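Local coordinates for protein superoxide dismutase [Fe] (Methanothermobacter thermautotrophicus, PDB 1MA1) that catalyses the dismutation of toxic superoxide radicals to hydrogen peroxide and oxygen, using one iron ion per subunit, at residues A47-L52 with K69-H74; Q122-A127 with G131-T136; R143-Q148 with N155-F160. All coordinates share one frame; numbering follows the deposited sequence.

Contact 1 (A47-L52 with K69-H74)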
ATOM      1  N   ALA A  47      14.061  13.536 -12.649  1.00 17.95           N
ATOM      2  CA  ALA A  47      15.299  13.046 -12.065  1.00 17.43           C
ATOM      3  C   ALA A  47      15.385  11.574 -12.331  1.00 18.90           C
ATOM      4  O   ALA A  47      16.452  11.040 -12.609  1.00 21.75           O
ATOM      5  CB  ALA A  47      15.327  13.289 -10.584  1.00 16.77           C
ATOM      6  N   LEU A  48      14.244  10.911 -12.250  1.00 20.74           N
ATOM      7  CA  LEU A  48      14.198   9.464 -12.323  1.00 20.41           C
ATOM      8  C   LEU A  48      14.389   9.027 -13.765  1.00 21.70           C
ATOM      9  O   LEU A  48      15.091   8.055 -14.046  1.00 22.52           O
ATOM     10  CB  LEU A  48      12.862   8.974 -11.788  1.00 19.71           C
ATOM     11  CG  LEU A  48      12.683   7.475 -11.686  1.00 21.52           C
ATOM     12  CD1 LEU A  48      13.786   6.863 -10.848  1.00 20.77           C
ATOM     13  CD2 LEU A  48      11.346   7.218 -11.060  1.00 24.47           C
ATOM     14  N   LEU A  49      13.767   9.754 -14.687  1.00 21.69           N
ATOM     15  CA  LEU A  49      13.960   9.470 -16.090  1.00 22.40           C
ATOM     16  C   LEU A  49      15.435   9.551 -16.437  1.00 24.53           C
ATOM     17  O   LEU A  49      15.965   8.679 -17.112  1.00 27.16           O
ATOM     18  CB  LEU A  49      13.165  10.440 -16.963  1.00 20.95           C
ATOM     19  CG  LEU A  49      11.640  10.271 -16.946  1.00 18.86           C
ATOM     20  CD1 LEU A  49      10.988  11.287 -17.863  1.00 18.38           C
ATOM     21  CD2 LEU A  49      11.286   8.878 -17.394  1.00 16.70           C
ATOM     22  N   ARG A  50      16.117  10.583 -15.963  1.00 25.60           N
ATOM     23  CA  ARG A  50      17.532  10.718 -16.260  1.00 27.58           C
ATOM     24  C   ARG A  50      18.348   9.572 -15.651  1.00 29.05           C
ATOM     25  O   ARG A  50      19.272   9.036 -16.281  1.00 31.91           O
ATOM     26  CB  ARG A  50      18.055  12.057 -15.750  1.00 26.75           C
ATOM     27  CG  ARG A  50      17.628  13.241 -16.592  1.00 28.94           C
ATOM     28  CD  ARG A  50      18.387  14.497 -16.184  1.00 33.08           C
ATOM     29  NE  ARG A  50      18.119  14.862 -14.792  1.00 34.64           N
ATOM     30  CZ  ARG A  50      17.080  15.596 -14.404  1.00 34.56           C
ATOM     31  NH1 ARG A  50      16.220  16.059 -15.320  1.00 32.86           N
ATOM     32  NH2 ARG A  50      16.888  15.834 -13.109  1.00 31.20           N
ATOM     33  N   LYS A  51      17.998   9.196 -14.429  1.00 28.07           N
ATOM     34  CA  LYS A  51      18.634   8.071 -13.772  1.00 28.15           C
ATOM     35  C   LYS A  51      18.541   6.795 -14.628  1.00 28.52           C
ATOM     36  O   LYS A  51      19.538   6.101 -14.827  1.00 27.74           O
ATOM     37  CB  LYS A  51      17.978   7.854 -12.417  1.00 27.54           C
ATOM     38  CG  LYS A  51      18.546   6.713 -11.613  1.00 32.11           C
ATOM     39  CD  LYS A  51      17.668   6.441 -10.381  1.00 35.47           C
ATOM     40  CE  LYS A  51      18.221   5.323  -9.491  1.00 39.05           C
ATOM     41  NZ  LYS A  51      19.532   5.667  -8.833  1.00 40.77           N
ATOM     42  N   LEU A  52      17.347   6.500 -15.135  1.00 26.98           N
ATOM     43  CA  LEU A  52      17.147   5.311 -15.937  1.00 26.67           C
ATOM     44  C   LEU A  52      17.846   5.424 -17.286  1.00 28.50           C
ATOM     45  O   LEU A  52      18.369   4.436 -17.793  1.00 27.93           O
ATOM     46  CB  LEU A  52      15.653   5.040 -16.154  1.00 23.21           C
ATOM     47  CG  LEU A  52      14.819   4.596 -14.939  1.00 23.84           C
ATOM     48  CD1 LEU A  52      13.416   4.328 -15.411  1.00 19.98           C
ATOM     49  CD2 LEU A  52      15.380   3.356 -14.270  1.00 19.48           C
ATOM     50  N   LYS A  69       8.514   2.035  -8.604  1.00 16.99           N
ATOM     51  CA  LYS A  69       7.610   2.473  -7.543  1.00 18.40           C
ATOM     52  C   LYS A  69       7.625   3.984  -7.435  1.00 17.93           C
ATOM     53  O   LYS A  69       6.579   4.622  -7.373  1.00 18.49           O
ATOM     54  CB  LYS A  69       7.984   1.871  -6.191  1.00 16.51           C
ATOM     55  CG  LYS A  69       7.649   0.397  -6.059  1.00 21.12           C
ATOM     56  CD  LYS A  69       7.930  -0.113  -4.659  1.00 18.35           C
ATOM     57  CE  LYS A  69       7.401  -1.527  -4.490  1.00 22.09           C
ATOM     58  NZ  LYS A  69       7.372  -1.987  -3.063  1.00 23.70           N
ATOM     59  N   GLU A  70       8.820   4.553  -7.422  1.00 17.32           N
ATOM     60  CA  GLU A  70       8.961   5.994  -7.355  1.00 18.44           C
ATOM     61  C   GLU A  70       8.395   6.665  -8.609  1.00 17.54           C
ATOM     62  O   GLU A  70       7.743   7.706  -8.526  1.00 18.39           O
ATOM     63  CB  GLU A  70      10.432   6.372  -7.200  1.00 18.94           C
ATOM     64  CG  GLU A  70      10.613   7.810  -6.855  1.00 21.55           C
ATOM     65  CD  GLU A  70      12.035   8.129  -6.529  1.00 24.36           C
ATOM     66  OE1 GLU A  70      12.689   8.795  -7.368  1.00 26.70           O
ATOM     67  OE2 GLU A  70      12.490   7.699  -5.445  1.00 22.20           O
ATOM     68  N   LEU A  71       8.648   6.072  -9.766  1.00 14.58           N
ATOM     69  CA  LEU A  71       8.211   6.651 -11.016  1.00 14.44           C
ATOM     70  C   LEU A  71       6.696   6.742 -11.022  1.00 14.99           C
ATOM     71  O   LEU A  71       6.118   7.746 -11.452  1.00 15.30           O
ATOM     72  CB  LEU A  71       8.664   5.804 -12.206  1.00 15.80           C
ATOM     73  CG  LEU A  71       8.311   6.399 -13.575  1.00 17.12           C
ATOM     74  CD1 LEU A  71       9.110   7.678 -13.817  1.00 12.36           C
ATOM     75  CD2 LEU A  71       8.580   5.366 -14.674  1.00 14.97           C
ATOM     76  N   SER A  72       6.042   5.694 -10.540  1.00 13.31           N
ATOM     77  CA  SER A  72       4.586   5.677 -10.591  1.00 12.18           C
ATOM     78  C   SER A  72       4.042   6.765  -9.659  1.00 12.61           C
ATOM     79  O   SER A  72       2.993   7.363  -9.926  1.00 12.15           O
ATOM     80  CB  SER A  72       4.045   4.295 -10.182  1.00  8.46           C
ATOM     81  OG  SER A  72       4.317   4.015  -8.819  1.00  5.87           O
ATOM     82  N   PHE A  73       4.766   7.017  -8.569  1.00 11.51           N
ATOM     83  CA  PHE A  73       4.384   8.037  -7.601  1.00 11.58           C
ATOM     84  C   PHE A  73       4.403   9.428  -8.238  1.00 12.15           C
ATOM     85  O   PHE A  73       3.420  10.154  -8.174  1.00 13.29           O
ATOM     86  CB  PHE A  73       5.339   8.000  -6.411  1.00 12.18           C
ATOM     87  CG  PHE A  73       5.115   9.105  -5.419  1.00 12.64           C
ATOM     88  CD1 PHE A  73       3.986   9.112  -4.621  1.00 10.50           C
ATOM     89  CD2 PHE A  73       6.021  10.164  -5.312  1.00 13.23           C
ATOM     90  CE1 PHE A  73       3.750  10.147  -3.736  1.00 11.25           C
ATOM     91  CE2 PHE A  73       5.791  11.213  -4.418  1.00 12.21           C
ATOM     92  CZ  PHE A  73       4.648  11.199  -3.631  1.00 12.85           C
ATOM     93  N   HIS A  74       5.521   9.794  -8.854  1.00 12.15           N
ATOM     94  CA  HIS A  74       5.703  11.141  -9.367  1.00 11.78           C
ATOM     95  C   HIS A  74       4.935  11.408 -10.627  1.00 11.21           C
ATOM     96  O   HIS A  74       4.417  12.502 -10.817  1.00 13.19           O
ATOM     97  CB  HIS A  74       7.182  11.430  -9.623  1.00 11.20           C
ATOM     98  CG  HIS A  74       7.928  11.799  -8.390  1.00 12.66           C
ATOM     99  ND1 HIS A  74       9.084  11.162  -8.003  1.00 12.36           N
ATOM    100  CD2 HIS A  74       7.649  12.708  -7.425  1.00 10.57           C
ATOM    101  CE1 HIS A  74       9.487  11.658  -6.849  1.00 13.38           C
ATOM    102  NE2 HIS A  74       8.634  12.596  -6.478  1.00 12.29           N
TER

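Contact 2 (Q122-A127 with G131-T136)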
ATOM      1  N   GLN A 122     -17.857  11.617  -0.200  1.00 21.90           N
ATOM      2  CA  GLN A 122     -17.393  10.660   0.789  1.00 23.41           C
ATOM      3  C   GLN A 122     -16.061  10.057   0.378  1.00 19.81           C
ATOM      4  O   GLN A 122     -15.192   9.792   1.227  1.00 18.49           O
ATOM      5  CB  GLN A 122     -18.397   9.531   0.959  1.00 29.95           C
ATOM      6  CG  GLN A 122     -19.761   9.912   1.481  1.00 36.33           C
ATOM      7  CD  GLN A 122     -20.594   8.676   1.813  1.00 40.59           C
ATOM      8  OE1 GLN A 122     -21.818   8.705   1.716  1.00 43.65           O
ATOM      9  NE2 GLN A 122     -19.930   7.582   2.216  1.00 43.30           N
ATOM     10  N   ALA A 123     -15.913   9.828  -0.921  1.00 17.10           N
ATOM     11  CA  ALA A 123     -14.675   9.262  -1.458  1.00 14.40           C
ATOM     12  C   ALA A 123     -13.523  10.194  -1.174  1.00 13.37           C
ATOM     13  O   ALA A 123     -12.441   9.738  -0.825  1.00 14.34           O
ATOM     14  CB  ALA A 123     -14.812   9.031  -2.932  1.00  9.47           C
ATOM     15  N   ALA A 124     -13.763  11.499  -1.295  1.00 12.90           N
ATOM     16  CA  ALA A 124     -12.725  12.487  -1.000  1.00 15.59           C
ATOM     17  C   ALA A 124     -12.474  12.598   0.500  1.00 16.26           C
ATOM     18  O   ALA A 124     -11.338  12.522   0.969  1.00 16.27           O
ATOM     19  CB  ALA A 124     -13.123  13.841  -1.565  1.00 17.83           C
ATOM     20  N   ILE A 125     -13.550  12.771   1.261  1.00 17.85           N
ATOM     21  CA  ILE A 125     -13.412  13.067   2.679  1.00 17.55           C
ATOM     22  C   ILE A 125     -12.750  11.916   3.406  1.00 16.68           C
ATOM     23  O   ILE A 125     -11.876  12.115   4.262  1.00 17.07           O
ATOM     24  CB  ILE A 125     -14.795  13.378   3.315  1.00 18.24           C
ATOM     25  CG1 ILE A 125     -15.423  14.587   2.601  1.00 17.88           C
ATOM     26  CG2 ILE A 125     -14.628  13.687   4.789  1.00 16.52           C
ATOM     27  CD1 ILE A 125     -16.733  15.055   3.157  1.00 14.66           C
ATOM     28  N   SER A 126     -13.162  10.699   3.068  1.00 17.80           N
ATOM     29  CA  SER A 126     -12.795   9.535   3.880  1.00 16.95           C
ATOM     30  C   SER A 126     -11.421   8.954   3.563  1.00 15.92           C
ATOM     31  O   SER A 126     -11.001   8.013   4.221  1.00 17.28           O
ATOM     32  CB  SER A 126     -13.833   8.436   3.719  1.00 14.46           C
ATOM     33  OG  SER A 126     -13.812   7.950   2.398  1.00 16.15           O
ATOM     34  N   ALA A 127     -10.736   9.500   2.563  1.00 15.79           N
ATOM     35  CA  ALA A 127      -9.429   8.988   2.158  1.00 16.55           C
ATOM     36  C   ALA A 127      -8.437   9.067   3.305  1.00 15.70           C
ATOM     37  O   ALA A 127      -8.269  10.120   3.908  1.00 17.36           O
ATOM     38  CB  ALA A 127      -8.895   9.787   0.971  1.00 14.88           C
ATOM     39  N   GLY A 131      -4.501  11.649  -0.821  1.00 16.15           N
ATOM     40  CA  GLY A 131      -5.067  10.952  -1.957  1.00 15.36           C
ATOM     41  C   GLY A 131      -6.071  11.775  -2.729  1.00 16.39           C
ATOM     42  O   GLY A 131      -6.134  12.993  -2.577  1.00 16.31           O
ATOM     43  N   TRP A 132      -6.862  11.100  -3.559  1.00 16.36           N
ATOM     44  CA  TRP A 132      -7.746  11.746  -4.526  1.00 15.05           C
ATOM     45  C   TRP A 132      -9.071  10.987  -4.575  1.00 13.88           C
ATOM     46  O   TRP A 132      -9.112   9.781  -4.329  1.00 12.97           O
ATOM     47  CB  TRP A 132      -7.134  11.734  -5.925  1.00 15.66           C
ATOM     48  CG  TRP A 132      -5.764  12.304  -6.015  1.00 17.60           C
ATOM     49  CD1 TRP A 132      -4.599  11.742  -5.559  1.00 18.47           C
ATOM     50  CD2 TRP A 132      -5.402  13.538  -6.629  1.00 16.31           C
ATOM     51  NE1 TRP A 132      -3.535  12.556  -5.855  1.00 16.39           N
ATOM     52  CE2 TRP A 132      -4.000  13.670  -6.509  1.00 16.53           C
ATOM     53  CE3 TRP A 132      -6.125  14.547  -7.273  1.00 14.99           C
ATOM     54  CZ2 TRP A 132      -3.303  14.781  -7.010  1.00 17.97           C
ATOM     55  CZ3 TRP A 132      -5.433  15.649  -7.770  1.00 17.06           C
ATOM     56  CH2 TRP A 132      -4.035  15.757  -7.633  1.00 17.07           C
ATOM     57  N   ALA A 133     -10.144  11.691  -4.915  1.00 13.06           N
ATOM     58  CA  ALA A 133     -11.291  11.060  -5.557  1.00 13.82           C
ATOM     59  C   ALA A 133     -11.273  11.310  -7.058  1.00 13.71           C
ATOM     60  O   ALA A 133     -11.042  12.433  -7.510  1.00 13.97           O
ATOM     61  CB  ALA A 133     -12.585  11.581  -4.966  1.00 12.82           C
ATOM     62  N   VAL A 134     -11.519  10.250  -7.821  1.00 13.83           N
ATOM     63  CA  VAL A 134     -11.436  10.291  -9.278  1.00 12.93           C
ATOM     64  C   VAL A 134     -12.644   9.610  -9.898  1.00 14.53           C
ATOM     65  O   VAL A 134     -12.964   8.479  -9.545  1.00 15.02           O
ATOM     66  CB  VAL A 134     -10.160   9.575  -9.776  1.00 11.91           C
ATOM     67  CG1 VAL A 134     -10.089   9.642 -11.283  1.00  6.75           C
ATOM     68  CG2 VAL A 134      -8.908  10.220  -9.156  1.00  7.91           C
ATOM     69  N   LEU A 135     -13.306  10.285 -10.835  1.00 16.07           N
ATOM     70  CA  LEU A 135     -14.359   9.643 -11.619  1.00 15.90           C
ATOM     71  C   LEU A 135     -13.771   9.029 -12.877  1.00 16.78           C
ATOM     72  O   LEU A 135     -12.909   9.624 -13.518  1.00 16.38           O
ATOM     73  CB  LEU A 135     -15.422  10.654 -12.009  1.00 16.13           C
ATOM     74  CG  LEU A 135     -16.613  10.077 -12.779  1.00 16.08           C
ATOM     75  CD1 LEU A 135     -17.303   9.063 -11.891  1.00 16.41           C
ATOM     76  CD2 LEU A 135     -17.594  11.192 -13.172  1.00 14.30           C
ATOM     77  N   THR A 136     -14.242   7.841 -13.231  1.00 16.94           N
ATOM     78  CA  THR A 136     -13.826   7.166 -14.458  1.00 17.58           C
ATOM     79  C   THR A 136     -14.970   6.294 -15.009  1.00 18.73           C
ATOM     80  O   THR A 136     -16.118   6.421 -14.573  1.00 20.00           O
ATOM     81  CB  THR A 136     -12.586   6.288 -14.208  1.00 17.24           C
ATOM     82  OG1 THR A 136     -12.162   5.697 -15.443  1.00 17.11           O
ATOM     83  CG2 THR A 136     -12.902   5.181 -13.208  1.00 17.84           C
TER

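Contact 3 (R143-Q148 with N155-F160)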
ATOM      1  N   ARG A 143     -20.404   1.656 -17.271  1.00 21.90           N
ATOM      2  CA  ARG A 143     -20.751   2.248 -15.985  1.00 22.37           C
ATOM      3  C   ARG A 143     -19.683   3.268 -15.569  1.00 23.09           C
ATOM      4  O   ARG A 143     -18.483   3.034 -15.769  1.00 22.77           O
ATOM      5  CB  ARG A 143     -20.887   1.148 -14.919  1.00 21.96           C
ATOM      6  CG  ARG A 143     -21.848   0.044 -15.340  1.00 25.47           C
ATOM      7  CD  ARG A 143     -21.819  -1.189 -14.446  1.00 28.86           C
ATOM      8  NE  ARG A 143     -22.551  -0.932 -13.224  1.00 34.03           N
ATOM      9  CZ  ARG A 143     -23.461  -1.739 -12.696  1.00 34.36           C
ATOM     10  NH1 ARG A 143     -23.776  -2.889 -13.274  1.00 35.57           N
ATOM     11  NH2 ARG A 143     -24.066  -1.380 -11.579  1.00 37.97           N
ATOM     12  N   LEU A 144     -20.115   4.397 -15.010  1.00 20.95           N
ATOM     13  CA  LEU A 144     -19.209   5.286 -14.297  1.00 21.14           C
ATOM     14  C   LEU A 144     -18.765   4.643 -12.997  1.00 22.83           C
ATOM     15  O   LEU A 144     -19.586   4.121 -12.247  1.00 26.53           O
ATOM     16  CB  LEU A 144     -19.882   6.631 -13.996  1.00 19.66           C
ATOM     17  CG  LEU A 144     -20.240   7.514 -15.208  1.00 20.46           C
ATOM     18  CD1 LEU A 144     -21.138   8.658 -14.752  1.00 17.43           C
ATOM     19  CD2 LEU A 144     -18.952   8.033 -15.907  1.00 19.54           C
ATOM     20  N   PHE A 145     -17.461   4.671 -12.740  1.00 23.40           N
ATOM     21  CA  PHE A 145     -16.879   4.223 -11.470  1.00 22.53           C
ATOM     22  C   PHE A 145     -16.243   5.411 -10.759  1.00 20.89           C
ATOM     23  O   PHE A 145     -15.687   6.305 -11.392  1.00 18.90           O
ATOM     24  CB  PHE A 145     -15.783   3.172 -11.702  1.00 25.16           C
ATOM     25  CG  PHE A 145     -16.289   1.820 -12.127  1.00 27.37           C
ATOM     26  CD1 PHE A 145     -15.402   0.860 -12.603  1.00 27.38           C
ATOM     27  CD2 PHE A 145     -17.639   1.496 -12.036  1.00 30.61           C
ATOM     28  CE1 PHE A 145     -15.849  -0.404 -12.985  1.00 30.15           C
ATOM     29  CE2 PHE A 145     -18.105   0.222 -12.416  1.00 31.51           C
ATOM     30  CZ  PHE A 145     -17.208  -0.726 -12.890  1.00 31.11           C
ATOM     31  N   ILE A 146     -16.301   5.404  -9.437  1.00 18.81           N
ATOM     32  CA  ILE A 146     -15.419   6.258  -8.654  1.00 17.75           C
ATOM     33  C   ILE A 146     -14.248   5.428  -8.113  1.00 17.60           C
ATOM     34  O   ILE A 146     -14.434   4.300  -7.653  1.00 17.38           O
ATOM     35  CB  ILE A 146     -16.203   6.912  -7.484  1.00 16.81           C
ATOM     36  CG1 ILE A 146     -17.405   7.685  -8.045  1.00 14.10           C
ATOM     37  CG2 ILE A 146     -15.281   7.826  -6.662  1.00 15.03           C
ATOM     38  CD1 ILE A 146     -18.238   8.400  -6.980  1.00 10.80           C
ATOM     39  N   MET A 147     -13.036   5.962  -8.174  1.00 16.37           N
ATOM     40  CA  MET A 147     -11.961   5.355  -7.390  1.00 19.25           C
ATOM     41  C   MET A 147     -11.355   6.288  -6.356  1.00 17.73           C
ATOM     42  O   MET A 147     -11.296   7.505  -6.555  1.00 19.09           O
ATOM     43  CB  MET A 147     -10.854   4.751  -8.300  1.00 18.38           C
ATOM     44  CG  MET A 147     -10.662   5.394  -9.662  1.00 21.53           C
ATOM     45  SD  MET A 147      -9.366   4.636 -10.735  1.00 20.23           S
ATOM     46  CE  MET A 147     -10.232   3.367 -11.311  1.00 21.76           C
ATOM     47  N   GLN A 148     -10.932   5.719  -5.233  1.00 15.62           N
ATOM     48  CA  GLN A 148     -10.288   6.513  -4.195  1.00 14.72           C
ATOM     49  C   GLN A 148      -8.810   6.212  -4.215  1.00 13.22           C
ATOM     50  O   GLN A 148      -8.400   5.156  -3.775  1.00 14.21           O
ATOM     51  CB  GLN A 148     -10.857   6.172  -2.826  1.00 14.54           C
ATOM     52  CG  GLN A 148     -10.347   7.061  -1.734  1.00 14.73           C
ATOM     53  CD  GLN A 148     -10.691   6.540  -0.373  1.00 17.07           C
ATOM     54  OE1 GLN A 148     -10.090   5.566   0.104  1.00 17.00           O
ATOM     55  NE2 GLN A 148     -11.676   7.171   0.269  1.00 18.08           N
ATOM     56  N   ASN A 155      -4.484   1.946  -5.094  1.00 14.46           N
ATOM     57  CA  ASN A 155      -5.881   1.622  -5.359  1.00 15.15           C
ATOM     58  C   ASN A 155      -6.388   2.314  -6.610  1.00 14.55           C
ATOM     59  O   ASN A 155      -7.476   2.887  -6.621  1.00 15.53           O
ATOM     60  CB  ASN A 155      -6.758   2.005  -4.165  1.00 15.03           C
ATOM     61  CG  ASN A 155      -6.257   1.416  -2.865  1.00 16.26           C
ATOM     62  OD1 ASN A 155      -5.865   0.242  -2.804  1.00 15.27           O
ATOM     63  ND2 ASN A 155      -6.280   2.215  -1.812  1.00 15.40           N
ATOM     64  N   VAL A 156      -5.607   2.252  -7.677  1.00 13.63           N
ATOM     65  CA  VAL A 156      -6.126   2.671  -8.966  1.00 17.03           C
ATOM     66  C   VAL A 156      -6.240   1.512  -9.959  1.00 15.95           C
ATOM     67  O   VAL A 156      -5.402   0.605  -9.980  1.00 16.31           O
ATOM     68  CB  VAL A 156      -5.281   3.841  -9.551  1.00 17.86           C
ATOM     69  CG1 VAL A 156      -4.111   4.117  -8.634  1.00 17.75           C
ATOM     70  CG2 VAL A 156      -4.857   3.548 -11.013  1.00 17.92           C
ATOM     71  N   ILE A 157      -7.307   1.530 -10.750  1.00 14.26           N
ATOM     72  CA  ILE A 157      -7.543   0.488 -11.732  1.00 14.36           C
ATOM     73  C   ILE A 157      -6.703   0.783 -12.968  1.00 15.01           C
ATOM     74  O   ILE A 157      -6.926   1.781 -13.648  1.00 15.29           O
ATOM     75  CB  ILE A 157      -9.009   0.449 -12.134  1.00 14.13           C
ATOM     76  CG1 ILE A 157      -9.879   0.284 -10.877  1.00 16.16           C
ATOM     77  CG2 ILE A 157      -9.246  -0.688 -13.110  1.00 15.09           C
ATOM     78  CD1 ILE A 157     -11.379   0.394 -11.153  1.00 18.10           C
ATOM     79  N   PRO A 158      -5.707  -0.069 -13.267  1.00 14.34           N
ATOM     80  CA  PRO A 158      -4.923   0.206 -14.464  1.00 15.21           C
ATOM     81  C   PRO A 158      -5.797   0.310 -15.703  1.00 15.17           C
ATOM     82  O   PRO A 158      -6.795  -0.404 -15.825  1.00 16.60           O
ATOM     83  CB  PRO A 158      -3.931  -0.958 -14.518  1.00 15.08           C
ATOM     84  CG  PRO A 158      -4.553  -2.006 -13.651  1.00 17.50           C
ATOM     85  CD  PRO A 158      -5.179  -1.235 -12.548  1.00 14.77           C
ATOM     86  N   HIS A 159      -5.428   1.234 -16.594  1.00 15.71           N
ATOM     87  CA  HIS A 159      -6.009   1.354 -17.937  1.00 16.11           C
ATOM     88  C   HIS A 159      -7.264   2.245 -17.983  1.00 16.07           C
ATOM     89  O   HIS A 159      -7.651   2.701 -19.054  1.00 14.33           O
ATOM     90  CB  HIS A 159      -6.322  -0.055 -18.506  1.00 15.90           C
ATOM     91  CG  HIS A 159      -6.527  -0.086 -19.990  1.00 14.40           C
ATOM     92  ND1 HIS A 159      -7.766  -0.257 -20.568  1.00 15.48           N
ATOM     93  CD2 HIS A 159      -5.647   0.040 -21.014  1.00 14.51           C
ATOM     94  CE1 HIS A 159      -7.642  -0.236 -21.886  1.00 12.72           C
ATOM     95  NE2 HIS A 159      -6.369  -0.057 -22.183  1.00 11.62           N
ATOM     96  N   PHE A 160      -7.897   2.483 -16.833  1.00 15.49           N
ATOM     97  CA  PHE A 160      -9.067   3.356 -16.794  1.00 16.80           C
ATOM     98  C   PHE A 160      -8.705   4.828 -16.874  1.00 16.32           C
ATOM     99  O   PHE A 160      -7.706   5.251 -16.307  1.00 15.58           O
ATOM    100  CB  PHE A 160      -9.878   3.099 -15.521  1.00 17.58           C
ATOM    101  CG  PHE A 160     -10.793   1.908 -15.615  1.00 17.64           C
ATOM    102  CD1 PHE A 160     -10.337   0.701 -16.105  1.00 16.39           C
ATOM    103  CD2 PHE A 160     -12.113   2.000 -15.203  1.00 16.79           C
ATOM    104  CE1 PHE A 160     -11.190  -0.388 -16.185  1.00 18.52           C
ATOM    105  CE2 PHE A 160     -12.954   0.915 -15.280  1.00 16.11           C
ATOM    106  CZ  PHE A 160     -12.492  -0.277 -15.772  1.00 18.22           C
TER
HETATM  107  O   HOH W   1      -7.823   4.405  -1.540  1.00 12.80           O

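Contact 1 (A47-L52 with K69-H74)
Leu48 and Leu71 carry this contact between the two long antiparallel helices of the alpha-hairpin domain of an iron/manganese superoxide dismutase. The axes of the short segments 47-52 and 69-74 approach to 10.4 Å, with 147° between their N-to-C directions. The first torsion of Leu48 (chi1 -175°) sets CG opposite the backbone N and sends the branched end toward helix 64-86, where Leu48 CG lies 4.2 Å from Leu71 CD1; the exact position of Leu48 CD2 beside Leu71 is doubtful. Leu49 adds a lighter touch one residue on, where its CD2 is 4.4 Å from Leu71 CD1. The more closely packed part is a small patch of buried leucine branches, covered further by Ala67 of the same chain, which Leu48 touches, and by Phe145 of the second subunit, on which both Leu49 and Leu71 pack. The other side is looser. Ala47, Arg50 and Lys51 are exposed, and none of their side chains comes within 6 Å of 69-74. Glu70 stands between the two regions: its OE1 is 4.1 Å from Leu48 CD1, and its OE2 forms a salt bridge with Lys65 of the fourth subunit. Lys69, directed away from 47-52, pairs its NZ with Glu150 of the second subunit. The chemistry divides accordingly: the hairpin is held here by apolar packing with no polar bond between the two helical segments, whereas the charged ends of Lys69 and Glu70 pair with residues of other subunits.

Contact 2 (Q122-A127 with G131-T136)
Ala133 of strand 131-138 meets Ala123 and Ala124 near the end of helix 113-125, where the helix lies on one face of the small antiparallel sheet of the C-terminal domain. The side chain of Ala133 is followed in a single step, since CB is both its root and its tip. This methyl is 3.9 Å from Ala123 CB, 3.9 Å from Ala124 N and 4.1 Å from Ala124 CB, so it touches two methyls and the helix backbone at once. With such small groups the backbones come close: Ala124 CA and Ala133 CA are 5.0 Å apart. Around this patch, Ala123 also rests on Ile146 of the next strand, and Ala124 on Leu166 and Val185. Ser126 turns back toward Gln122. Its CB carries OG to Gln122 O at 2.6 Å, and Ser126 N reaches the same oxygen at 2.9 Å from the opposite face of the carbonyl plane. The strand begins at Gly131, where the backbone angles (phi 172°, psi -164°) would jam any CB against the carbonyl O of the preceding residue, which by itself calls for glycine. The Trp132 ring meets the iron ligand His81 edge-to-face, and its NE1 is hydrogen-bonded to His152 ND1. The side chain of Ala124 is about 9 Å from that of the iron ligand Asp167. The contact is made by three alanine methyls and the helix backbone, with no polar bond between the segments, and its chemistry implies a close seating of helix on sheet.

Contact 3 (R143-Q148 with N155-F160)
The rings of Phe145 and Phe160 meet obliquely, with Phe145 CD1 3.6 Å from Phe160 CE2, where a strand at the margin of the antiparallel sheet within the subunit is covered by the loop that follows it. Over one face of the Phe145 ring lies Arg143 O, 4.1 Å above the plane and displaced toward the rim. One face of Phe160 takes Ile157 CG2 of its own segment, likewise near the rim; a type II beta turn from Ile157 to Phe160 brings the two together. Ile157 CD1 comes obliquely to within 4.3 Å of Phe145 CD1. Two residues along the strand, Met147 points into the loop. Its SD lies 3.7 Å from Ile157 N and 4.3 Å from Val156 CB, while the position of its terminal methyl beside Ile157 is doubtful. The far side of the loop belongs to the subunit interface: Val156 packs on Val156 of the second subunit and Pro158 on His152 of that subunit. At the end of the contact the character turns polar. Gln148 directs NE2 to Ala123 O on helix 113-125, while its other amide atom faces the loop. There a single water bridges the segments, donating to Gln148 OE1 at 3.0 Å and accepting from Asn155 ND2 at 2.7 Å.

From the N terminus, contact 1 comes first and closes the hairpin between helices 27-57 and 64-86. Contact 2 then closes the short connection from helix 113-125 into the central strand, and contact 3 folds the loop after strand 143-150 back upon that strand. The three follow in series; none encloses or crosses another. Contacts 2 and 3 join directly in one sheet, through the probable backbone bonds Thr136 N to Phe145 O and Val134 O to Met147 N. Contact 1 stays about 8 Å from either at the nearest atoms within the chain, yet its helices pack on the contact 3 strand of the second subunit, so the two domains meet across the interface.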